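Local coordinates for adenylyltransferase and sulfurtransferase uba4 (PDB 6YUB), which probably adenylates and sulfurates the sulfur carriers for tRNA wobble-uridine thiolation and molybdenum cofactor synthesis, passing sulfur on through this C-terminal rhodanese-like domain, at residues C[24-29]-C[79-84]; C[42-47]-C[87-92]. One frame throughout, in Å; residues are numbered along the deposited sequence.

Interaction 1 of 2, residues C[24-29]-C[79-84]; sequences DTREKE and VCRRGQ
Thr25 meets the carbonyl of Val79 where two neighbouring parallel strands of a rhodanese-like domain, 21-24 and 76-79, run out at their C-terminal ends, and the residue after Val79 is Cys80, the predicted persulfide-forming cysteine at the head of the active-site loop. Two hydrogen bonds converge on this one carbonyl. Thr25 N reaches Val79 O at 3.0 Å and continues the strand pairing of Asp24 with Val79. Thr25 OG1 gives its proton to the same Val79 O from above the carbonyl plane, 58° out of it; a chi1 of 40°, which sets OG1 between the backbone N and the carbonyl carbon, turns the hydroxyl back toward this acceptor. OG1 also rests against Cys80 CB at 3.5 Å.

The charged group lies beside this pairing. Arg26 grips the Asp24 carboxylate side-on, NE to OD1 at 3.1 Å and NH2 to OD2, while Arg26 N also binds OD1 and closes an Asx turn; Gly34 O takes a further bond from NH2. Held between these partners, the guanidinium is unlikely to turn, and the buried aspartate charge is probably offset.

Apolar contact comes from the arginine stems, which cross at about a right angle, Arg26 CD lying 4.0 Å from Arg81 CG. Arg26 CG also lies against the backbone of the active-site loop, 3.8 Å from Arg81 N.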
ATOM      1  N   ASP C  24      -2.600   1.148   4.059  1.00 72.82           N
ATOM      2  CA  ASP C  24      -1.925   0.241   4.983  1.00 74.75           C
ATOM      3  C   ASP C  24      -2.920  -0.852   5.366  1.00 76.44           C
ATOM      4  O   ASP C  24      -3.868  -0.602   6.118  1.00 79.67           O
ATOM      5  CB  ASP C  24      -1.422   0.992   6.212  1.00 75.82           C
ATOM      6  CG  ASP C  24      -0.517   0.144   7.086  1.00 75.82           C
ATOM      7  OD1 ASP C  24      -0.731  -1.085   7.166  1.00 75.31           O
ATOM      8  OD2 ASP C  24       0.413   0.711   7.698  1.00 76.90           O
ATOM      9  N   THR C  25      -2.701  -2.060   4.854  1.00 61.54           N
ATOM     10  CA  THR C  25      -3.668  -3.143   4.975  1.00 62.03           C
ATOM     11  C   THR C  25      -3.473  -3.996   6.222  1.00 61.76           C
ATOM     12  O   THR C  25      -4.138  -5.028   6.358  1.00 63.41           O
ATOM     13  CB  THR C  25      -3.609  -4.040   3.731  1.00 62.96           C
ATOM     14  OG1 THR C  25      -2.242  -4.222   3.333  1.00 60.70           O
ATOM     15  CG2 THR C  25      -4.400  -3.424   2.589  1.00 63.44           C
ATOM     16  N   ARG C  26      -2.587  -3.602   7.129  1.00 91.43           N
ATOM     17  CA  ARG C  26      -2.414  -4.355   8.360  1.00 91.36           C
ATOM     18  C   ARG C  26      -3.664  -4.237   9.231  1.00 92.75           C
ATOM     19  O   ARG C  26      -4.502  -3.350   9.049  1.00 94.95           O
ATOM     20  CB  ARG C  26      -1.190  -3.859   9.127  1.00 86.71           C
ATOM     21  CG  ARG C  26       0.118  -3.984   8.362  1.00 80.15           C
ATOM     22  CD  ARG C  26       1.274  -3.441   9.185  1.00 75.62           C
ATOM     23  NE  ARG C  26       1.140  -2.007   9.432  1.00 72.28           N
ATOM     24  CZ  ARG C  26       1.811  -1.340  10.365  1.00 70.40           C
ATOM     25  NH1 ARG C  26       2.665  -1.973  11.159  1.00 69.24           N
ATOM     26  NH2 ARG C  26       1.620  -0.036  10.509  1.00 69.74           N
ATOM     27  N   GLU C  27      -3.783  -5.151  10.187  1.00 75.74           N
ATOM     28  CA  GLU C  27      -4.912  -5.124  11.105  1.00 78.01           C
ATOM     29  C   GLU C  27      -4.794  -3.926  12.045  1.00 82.94           C
ATOM     30  O   GLU C  27      -3.712  -3.372  12.261  1.00 80.16           O
ATOM     31  CB  GLU C  27      -4.989  -6.429  11.892  1.00 76.08           C
ATOM     32  CG  GLU C  27      -5.247  -7.651  11.021  1.00 73.70           C
ATOM     33  CD  GLU C  27      -6.582  -7.587  10.299  1.00 73.96           C
ATOM     34  OE1 GLU C  27      -7.600  -7.278  10.953  1.00 76.27           O
ATOM     35  OE2 GLU C  27      -6.613  -7.838   9.077  1.00 72.84           O
ATOM     36  N   LYS C  28      -5.940  -3.529  12.607  1.00 69.13           N
ATOM     37  CA  LYS C  28      -6.007  -2.309  13.404  1.00 79.95           C
ATOM     38  C   LYS C  28      -4.919  -2.277  14.471  1.00 94.28           C
ATOM     39  O   LYS C  28      -4.194  -1.285  14.606  1.00 98.65           O
ATOM     40  CB  LYS C  28      -7.391  -2.185  14.045  1.00 82.18           C
ATOM     41  N   GLU C  29      -4.788  -3.359  15.239  1.00102.38           N
ATOM     42  CA  GLU C  29      -3.797  -3.397  16.310  1.00124.27           C
ATOM     43  C   GLU C  29      -2.398  -3.106  15.776  1.00105.87           C
ATOM     44  O   GLU C  29      -1.641  -2.331  16.370  1.00106.98           O
ATOM     45  CB  GLU C  29      -3.838  -4.753  17.013  1.00141.00           C
ATOM     46  CG  GLU C  29      -4.902  -4.854  18.090  1.00165.28           C
ATOM     47  CD  GLU C  29      -5.202  -6.289  18.481  1.00188.33           C
ATOM     48  OE1 GLU C  29      -5.341  -7.136  17.574  1.00193.68           O
ATOM     49  OE2 GLU C  29      -5.299  -6.568  19.696  1.00199.33           O
ATOM     50  N   VAL C  79       0.564  -1.458   1.104  1.00 70.98           N
ATOM     51  CA  VAL C  79       1.674  -1.953   1.911  1.00 67.33           C
ATOM     52  C   VAL C  79       1.103  -2.726   3.089  1.00 66.06           C
ATOM     53  O   VAL C  79       0.102  -2.323   3.689  1.00 65.59           O
ATOM     54  CB  VAL C  79       2.593  -0.801   2.374  1.00 67.63           C
ATOM     55  CG1 VAL C  79       1.796   0.269   3.104  1.00 68.03           C
ATOM     56  CG2 VAL C  79       3.713  -1.340   3.249  1.00 68.06           C
ATOM     57  N   CYS C  80       1.748  -3.842   3.417  1.00 73.72           N
ATOM     58  CA  CYS C  80       1.278  -4.727   4.474  1.00 72.97           C
ATOM     59  C   CYS C  80       2.442  -5.003   5.426  1.00 73.09           C
ATOM     60  O   CYS C  80       3.404  -4.230   5.524  1.00 71.24           O
ATOM     61  CB  CYS C  80       0.699  -6.015   3.871  1.00 68.46           C
ATOM     62  SG  CYS C  80       1.953  -7.176   3.301  1.00 68.96           S
ATOM     63  N   ARG C  81       2.367  -6.130   6.144  1.00 61.14           N
ATOM     64  CA  ARG C  81       3.419  -6.474   7.096  1.00 62.91           C
ATOM     65  C   ARG C  81       4.729  -6.781   6.377  1.00 67.05           C
ATOM     66  O   ARG C  81       5.746  -6.116   6.603  1.00 68.60           O
ATOM     67  CB  ARG C  81       2.992  -7.667   7.956  1.00 63.01           C
ATOM     68  CG  ARG C  81       2.355  -7.283   9.284  1.00 63.85           C
ATOM     69  CD  ARG C  81       2.229  -8.481  10.230  1.00 64.55           C
ATOM     70  NE  ARG C  81       3.455  -8.722  10.990  1.00 66.41           N
ATOM     71  CZ  ARG C  81       4.207  -9.820  10.901  1.00 67.18           C
ATOM     72  NH1 ARG C  81       3.870 -10.815  10.091  1.00 66.25           N
ATOM     73  NH2 ARG C  81       5.302  -9.923  11.641  1.00 69.15           N
ATOM     74  N   ARG C  82       4.721  -7.793   5.501  1.00 62.72           N
ATOM     75  CA  ARG C  82       5.939  -8.249   4.841  1.00 65.71           C
ATOM     76  C   ARG C  82       5.763  -8.383   3.331  1.00 64.06           C
ATOM     77  O   ARG C  82       6.568  -9.057   2.678  1.00 66.29           O
ATOM     78  CB  ARG C  82       6.392  -9.590   5.428  1.00 65.08           C
ATOM     79  CG  ARG C  82       6.482  -9.622   6.944  1.00 66.06           C
ATOM     80  CD  ARG C  82       6.812 -11.028   7.430  1.00 67.22           C
ATOM     81  NE  ARG C  82       7.070 -11.082   8.866  1.00 68.83           N
ATOM     82  CZ  ARG C  82       8.266 -10.903   9.421  1.00 70.95           C
ATOM     83  NH1 ARG C  82       9.326 -10.649   8.665  1.00 71.80           N
ATOM     84  NH2 ARG C  82       8.402 -10.973  10.737  1.00 72.45           N
ATOM     85  N   GLY C  83       4.730  -7.767   2.768  1.00 64.55           N
ATOM     86  CA  GLY C  83       4.511  -7.835   1.336  1.00 64.85           C
ATOM     87  C   GLY C  83       3.964  -9.155   0.836  1.00 66.72           C
ATOM     88  O   GLY C  83       4.162  -9.496  -0.332  1.00 64.88           O
ATOM     89  N   GLN C  84       3.266  -9.904   1.690  1.00 85.91           N
ATOM     90  CA  GLN C  84       2.725 -11.207   1.311  1.00 87.87           C
ATOM     91  C   GLN C  84       1.266 -11.149   0.881  1.00 85.41           C
ATOM     92  O   GLN C  84       0.877 -11.844  -0.062  1.00 88.03           O
ATOM     93  CB  GLN C  84       2.877 -12.198   2.470  1.00 87.37           C
ATOM     94  CG  GLN C  84       4.125 -13.061   2.368  1.00 91.01           C
ATOM     95  CD  GLN C  84       4.740 -13.367   3.718  1.00 94.53           C
ATOM     96  OE1 GLN C  84       4.034 -13.577   4.704  1.00 95.07           O
ATOM     97  NE2 GLN C  84       6.066 -13.380   3.772  1.00 97.60           N
TER

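Interaction 2 of 2, residues C[42-47]-C[87-92]; sequences VPFSKF and QEVVEK
The ring of Phe47 carries Val89 CG1 over one face, 3.9 Å from CZ, and has Lys92 CD at its edge, near the ring plane, 4.1 Å from CE2. The Phe44 ring receives Glu88 OE1 at its edge, in plane and 3.9 Å from CZ, with ring and carboxylate planes 61° apart; the carboxylate charge is probably favoured there by the weakly positive ring rim. Val89 lies against both rings, CG1 chiefly on Phe47 and CG2 chiefly on Phe44, where it approaches CE1 obliquely at 3.5 Å. A chi1 of 169°, with CG1 anti to the backbone N and CG2 anti to the carbonyl carbon, spreads the two methyls along the pair of rings.

At the outer margin, the bent Lys92 chain brings NZ back to Glu88 OE2 in a weak salt bridge of 3.5 Å, one helical turn apart, while its methylene CD stays against Phe47. Leu48 touches the side chains of both charged residues. An alanine in place of Phe47 would probably open a gap beside Val89 CG1 and leave the aliphatic part of Lys92 without its aromatic neighbour.

No hydrogen bond crosses between the segments: side chains alone join helix 44-54 to helix 86-95, two helices of the alpha/beta rhodanese fold, with Phe44 about 7 Å, side chain to side chain, from the predicted catalytic Cys80.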
ATOM      1  N   VAL C  42      -6.619   0.275   6.121  1.00 66.63           N
ATOM      2  CA  VAL C  42      -7.714  -0.476   5.511  1.00 69.46           C
ATOM      3  C   VAL C  42      -7.527  -1.944   5.880  1.00 66.76           C
ATOM      4  O   VAL C  42      -6.897  -2.699   5.125  1.00 66.46           O
ATOM      5  CB  VAL C  42      -7.769  -0.257   3.990  1.00 71.80           C
ATOM      6  CG1 VAL C  42      -8.068   1.209   3.684  1.00 73.10           C
ATOM      7  CG2 VAL C  42      -6.475  -0.683   3.315  1.00 72.31           C
ATOM      8  N   PRO C  43      -8.046  -2.388   7.024  1.00 70.90           N
ATOM      9  CA  PRO C  43      -7.764  -3.755   7.485  1.00 69.53           C
ATOM     10  C   PRO C  43      -8.012  -4.800   6.407  1.00 67.05           C
ATOM     11  O   PRO C  43      -9.077  -4.847   5.788  1.00 68.00           O
ATOM     12  CB  PRO C  43      -8.721  -3.929   8.672  1.00 72.98           C
ATOM     13  CG  PRO C  43      -8.915  -2.541   9.195  1.00 75.78           C
ATOM     14  CD  PRO C  43      -8.873  -1.633   7.987  1.00 74.08           C
ATOM     15  N   PHE C  44      -7.003  -5.648   6.189  1.00 58.83           N
ATOM     16  CA  PHE C  44      -7.116  -6.716   5.201  1.00 58.84           C
ATOM     17  C   PHE C  44      -8.305  -7.618   5.504  1.00 60.30           C
ATOM     18  O   PHE C  44      -9.066  -7.980   4.597  1.00 59.51           O
ATOM     19  CB  PHE C  44      -5.804  -7.510   5.169  1.00 55.93           C
ATOM     20  CG  PHE C  44      -5.735  -8.550   4.084  1.00 57.46           C
ATOM     21  CD1 PHE C  44      -5.929  -8.206   2.756  1.00 60.18           C
ATOM     22  CD2 PHE C  44      -5.448  -9.870   4.392  1.00 57.85           C
ATOM     23  CE1 PHE C  44      -5.858  -9.165   1.759  1.00 60.25           C
ATOM     24  CE2 PHE C  44      -5.374 -10.829   3.403  1.00 59.91           C
ATOM     25  CZ  PHE C  44      -5.578 -10.477   2.085  1.00 61.02           C
ATOM     26  N   SER C  45      -8.497  -7.974   6.775  1.00 64.20           N
ATOM     27  CA  SER C  45      -9.586  -8.873   7.143  1.00 71.10           C
ATOM     28  C   SER C  45     -10.935  -8.316   6.700  1.00 72.54           C
ATOM     29  O   SER C  45     -11.753  -9.036   6.112  1.00 72.82           O
ATOM     30  CB  SER C  45      -9.572  -9.114   8.654  1.00 72.63           C
ATOM     31  OG  SER C  45      -9.713  -7.895   9.364  1.00 74.62           O
ATOM     32  N   LYS C  46     -11.187  -7.034   6.975  1.00 83.19           N
ATOM     33  CA  LYS C  46     -12.444  -6.419   6.566  1.00 84.98           C
ATOM     34  C   LYS C  46     -12.463  -6.095   5.077  1.00 83.21           C
ATOM     35  O   LYS C  46     -13.537  -6.080   4.463  1.00 85.94           O
ATOM     36  CB  LYS C  46     -12.694  -5.146   7.377  1.00 85.54           C
ATOM     37  N   PHE C  47     -11.296  -5.837   4.486  1.00 74.59           N
ATOM     38  CA  PHE C  47     -11.229  -5.504   3.066  1.00 72.54           C
ATOM     39  C   PHE C  47     -11.808  -6.622   2.209  1.00 73.43           C
ATOM     40  O   PHE C  47     -12.630  -6.376   1.319  1.00 76.11           O
ATOM     41  CB  PHE C  47      -9.775  -5.214   2.680  1.00 67.59           C
ATOM     42  CG  PHE C  47      -9.551  -5.062   1.205  1.00 66.14           C
ATOM     43  CD1 PHE C  47      -9.656  -3.823   0.597  1.00 65.34           C
ATOM     44  CD2 PHE C  47      -9.221  -6.159   0.424  1.00 64.08           C
ATOM     45  CE1 PHE C  47      -9.445  -3.682  -0.762  1.00 65.86           C
ATOM     46  CE2 PHE C  47      -9.012  -6.025  -0.933  1.00 64.41           C
ATOM     47  CZ  PHE C  47      -9.123  -4.785  -1.528  1.00 65.81           C
ATOM     48  N   GLN C  87      -0.118  -8.112  -2.643  1.00 76.53           N
ATOM     49  CA  GLN C  87      -0.367  -8.350  -4.060  1.00 76.50           C
ATOM     50  C   GLN C  87      -1.824  -8.713  -4.315  1.00 80.55           C
ATOM     51  O   GLN C  87      -2.414  -8.267  -5.307  1.00 81.27           O
ATOM     52  CB  GLN C  87       0.562  -9.448  -4.574  1.00 75.42           C
ATOM     53  CG  GLN C  87       2.030  -9.197  -4.261  1.00 75.44           C
ATOM     54  CD  GLN C  87       2.963 -10.046  -5.100  1.00 75.99           C
ATOM     55  OE1 GLN C  87       3.763 -10.820  -4.573  1.00 76.59           O
ATOM     56  NE2 GLN C  87       2.873  -9.898  -6.417  1.00 75.46           N
ATOM     57  N   GLU C  88      -2.423  -9.523  -3.438  1.00 81.07           N
ATOM     58  CA  GLU C  88      -3.830  -9.872  -3.604  1.00 81.72           C
ATOM     59  C   GLU C  88      -4.703  -8.624  -3.567  1.00 75.98           C
ATOM     60  O   GLU C  88      -5.593  -8.452  -4.405  1.00 74.00           O
ATOM     61  CB  GLU C  88      -4.262 -10.866  -2.526  1.00 87.05           C
ATOM     62  CG  GLU C  88      -5.728 -11.262  -2.618  1.00 93.93           C
ATOM     63  CD  GLU C  88      -6.043 -12.545  -1.873  1.00 99.81           C
ATOM     64  OE1 GLU C  88      -5.263 -12.927  -0.974  1.00101.58           O
ATOM     65  OE2 GLU C  88      -7.071 -13.178  -2.195  1.00101.67           O
ATOM     66  N   VAL C  89      -4.452  -7.734  -2.603  1.00 77.20           N
ATOM     67  CA  VAL C  89      -5.204  -6.482  -2.529  1.00 76.54           C
ATOM     68  C   VAL C  89      -5.138  -5.750  -3.864  1.00 75.35           C
ATOM     69  O   VAL C  89      -6.158  -5.308  -4.405  1.00 73.40           O
ATOM     70  CB  VAL C  89      -4.674  -5.605  -1.380  1.00 74.24           C
ATOM     71  CG1 VAL C  89      -5.266  -4.205  -1.463  1.00 75.08           C
ATOM     72  CG2 VAL C  89      -4.988  -6.243  -0.037  1.00 72.70           C
ATOM     73  N   VAL C  90      -3.930  -5.617  -4.417  1.00 80.49           N
ATOM     74  CA  VAL C  90      -3.768  -4.943  -5.700  1.00 81.92           C
ATOM     75  C   VAL C  90      -4.528  -5.683  -6.793  1.00 85.63           C
ATOM     76  O   VAL C  90      -5.095  -5.067  -7.703  1.00 86.51           O
ATOM     77  CB  VAL C  90      -2.272  -4.809  -6.044  1.00 82.23           C
ATOM     78  CG1 VAL C  90      -2.093  -4.323  -7.475  1.00 79.49           C
ATOM     79  CG2 VAL C  90      -1.583  -3.871  -5.064  1.00 81.86           C
ATOM     80  N   GLU C  91      -4.556  -7.016  -6.719  1.00 73.44           N
ATOM     81  CA  GLU C  91      -5.199  -7.802  -7.766  1.00 78.38           C
ATOM     82  C   GLU C  91      -6.705  -7.566  -7.793  1.00 85.09           C
ATOM     83  O   GLU C  91      -7.311  -7.522  -8.870  1.00 86.64           O
ATOM     84  CB  GLU C  91      -4.894  -9.286  -7.566  1.00 78.22           C
ATOM     85  N   LYS C  92      -7.327  -7.415  -6.622  1.00 93.62           N
ATOM     86  CA  LYS C  92      -8.774  -7.247  -6.568  1.00 97.00           C
ATOM     87  C   LYS C  92      -9.198  -5.831  -6.936  1.00 99.73           C
ATOM     88  O   LYS C  92     -10.293  -5.640  -7.479  1.00102.94           O
ATOM     89  CB  LYS C  92      -9.291  -7.605  -5.175  1.00 97.22           C
ATOM     90  CG  LYS C  92      -8.774  -8.937  -4.649  1.00 96.86           C
ATOM     91  CD  LYS C  92      -9.395  -9.299  -3.305  1.00 96.26           C
ATOM     92  CE  LYS C  92     -10.470 -10.369  -3.448  1.00 95.63           C
ATOM     93  NZ  LYS C  92     -10.146 -11.588  -2.650  1.00 95.82           N
TER

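Overall arrangement
Interaction 1 is a buried contact, interaction 2 a surface one, though their centres lie only about 9 Å apart. The first joins the ends of adjacent strands and is governed by backbone and charged polar groups; the second joins helices through aromatic and aliphatic side chains, with a charged pair only at its margin. The segments alternate along the chain: 42-47 comes after 24-29, and helix 86-95 follows the loop 79-84. They also meet directly: Asp24 O accepts from Val42 N, Glu27 OE1 bonds Ser45 OG, and Thr25 packs on Val42 and Val89. Interaction 1 holds the base of the loop carrying the predicted catalytic Cys80, while interaction 2 packs the helix that follows it.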